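Local atomic coordinates of antiterminator Q protein (Enterobacteria phage SfI, PDB entry 6JNY), a protein that acts as a phage transcription antitermination factor, probably by modifying RNA polymerase so that it reads through terminators and transcribes the phage late genes. Residues H13-G18 / P143-A148. Numbering follows the deposited sequence.
Sequences HEWLNG and PVLDSA
Trp15, Leu16 and Leu145 all hold CG anti to the backbone N (chi1 179° for Trp15, -173° for Leu145), which sends the side chains into the space between the helices. Trp15 thereby extends its indole from helix 10-28 toward helix 123-155, six-membered ring first. The leading atom is CH2. It lies 3.9 Å from Asp146 CA and 4.1 Å from Leu145 CG, so this one corner of the ring meets both the backbone of Asp146 and the branch point of Leu145. Both atoms come at the ring obliquely. Leu145 CD2 meets both residues of helix 10-28: it lies 3.6 Å from Leu16 CD1 and 4.1 Å from Trp15 CH2. The two leucine side chains run slantwise to each other and meet through these methyls. Leu16 and Leu145 are buried, whereas Trp15 stays partly exposed. The contact between the segments is apolar, and the carboxylate of Asp146 turns to its own helix, where OD2 forms a salt bridge with Lys150. Trp15 also packs edge-to-face with Trp19 and touches Phe149; Leu16 continues onto Leu138 and Tyr142. Leu145 also touches Leu65, so helix 60-74 packs against the same residue. The axes of the two short segments come no closer than 11.2 Å and cross at 76°; just 155 Å² is buried, and the gap is spanned by the indole and the two leucines. This is a steep helix-helix crossing in a largely helical protein of the phage antitermination Q family, joining the N-terminal helix to the long C-terminal helix.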
# COMPACT_ATOMS: atom_id res chain seq x y z
N HIS A 13 10.44 0.20 -9.93
CA HIS A 13 9.92 -0.60 -8.83
C HIS A 13 10.96 -0.77 -7.73
O HIS A 13 10.65 -0.63 -6.55
CB HIS A 13 9.45 -1.97 -9.32
CG HIS A 13 8.96 -2.86 -8.22
ND1 HIS A 13 9.79 -3.72 -7.53
CD2 HIS A 13 7.74 -2.98 -7.66
CE1 HIS A 13 9.09 -4.35 -6.61
NE2 HIS A 13 7.84 -3.92 -6.67
N GLU A 14 12.21 -1.09 -8.10
CA GLU A 14 13.23 -1.27 -7.07
C GLU A 14 13.41 0.01 -6.25
O GLU A 14 13.53 -0.04 -5.02
CB GLU A 14 14.56 -1.68 -7.70
CG GLU A 14 14.56 -3.06 -8.34
CD GLU A 14 15.80 -3.30 -9.18
OE1 GLU A 14 16.75 -2.49 -9.09
OE2 GLU A 14 15.82 -4.30 -9.93
N TRP A 15 13.42 1.15 -6.92
CA TRP A 15 13.59 2.44 -6.26
C TRP A 15 12.42 2.72 -5.32
O TRP A 15 12.62 3.03 -4.14
CB TRP A 15 13.67 3.52 -7.34
CG TRP A 15 13.81 4.91 -6.84
CD1 TRP A 15 14.97 5.54 -6.49
CD2 TRP A 15 12.75 5.86 -6.63
NE1 TRP A 15 14.70 6.82 -6.07
CE2 TRP A 15 13.35 7.04 -6.14
CE3 TRP A 15 11.37 5.82 -6.78
CZ2 TRP A 15 12.60 8.18 -5.83
CZ3 TRP A 15 10.62 6.95 -6.48
CH2 TRP A 15 11.24 8.12 -6.01
N LEU A 16 11.19 2.59 -5.83
CA LEU A 16 10.04 2.93 -5.01
C LEU A 16 9.84 1.92 -3.88
O LEU A 16 9.54 2.31 -2.75
CB LEU A 16 8.78 3.03 -5.86
CG LEU A 16 7.49 3.28 -5.06
CD1 LEU A 16 7.61 4.57 -4.24
CD2 LEU A 16 6.31 3.34 -6.00
N ASN A 17 10.00 0.63 -4.17
CA ASN A 17 9.87 -0.37 -3.12
C ASN A 17 10.88 -0.12 -2.01
O ASN A 17 10.55 -0.27 -0.83
CB ASN A 17 10.08 -1.77 -3.71
CG ASN A 17 10.01 -2.84 -2.67
OD1 ASN A 17 8.92 -3.20 -2.21
ND2 ASN A 17 11.17 -3.35 -2.27
N GLY A 18 12.10 0.28 -2.36
CA GLY A 18 13.09 0.59 -1.35
C GLY A 18 12.64 1.72 -0.44
O GLY A 18 12.72 1.62 0.79
N PRO A 143 5.01 8.35 -9.67
CA PRO A 143 5.26 9.69 -10.22
C PRO A 143 5.12 10.78 -9.19
O PRO A 143 5.81 11.81 -9.27
CB PRO A 143 4.21 9.83 -11.32
CG PRO A 143 3.10 8.94 -10.89
CD PRO A 143 3.77 7.76 -10.21
N VAL A 144 4.24 10.59 -8.21
CA VAL A 144 4.04 11.60 -7.18
C VAL A 144 5.23 11.66 -6.24
O VAL A 144 5.63 12.74 -5.80
CB VAL A 144 2.72 11.35 -6.43
CG1 VAL A 144 2.43 12.49 -5.46
CG2 VAL A 144 1.58 11.21 -7.43
N LEU A 145 5.79 10.51 -5.87
CA LEU A 145 6.95 10.53 -4.99
C LEU A 145 8.18 11.02 -5.72
O LEU A 145 8.98 11.78 -5.15
CB LEU A 145 7.21 9.14 -4.41
CG LEU A 145 8.32 9.15 -3.34
CD1 LEU A 145 7.95 10.06 -2.18
CD2 LEU A 145 8.69 7.75 -2.83
N ASP A 146 8.36 10.60 -6.97
CA ASP A 146 9.48 11.10 -7.76
C ASP A 146 9.41 12.62 -7.87
O ASP A 146 10.42 13.31 -7.69
CB ASP A 146 9.49 10.47 -9.15
CG ASP A 146 10.67 10.92 -9.99
OD1 ASP A 146 11.82 10.89 -9.49
OD2 ASP A 146 10.45 11.30 -11.15
N SER A 147 8.22 13.15 -8.14
CA SER A 147 8.09 14.60 -8.26
C SER A 147 8.21 15.27 -6.90
O SER A 147 8.67 16.42 -6.82
CB SER A 147 6.78 14.96 -8.94
OG SER A 147 5.71 14.89 -8.02
N ALA A 148 7.84 14.58 -5.82
CA ALA A 148 7.96 15.19 -4.50
C ALA A 148 9.42 15.42 -4.12
O ALA A 148 9.77 16.47 -3.58
CB ALA A 148 7.26 14.35 -3.43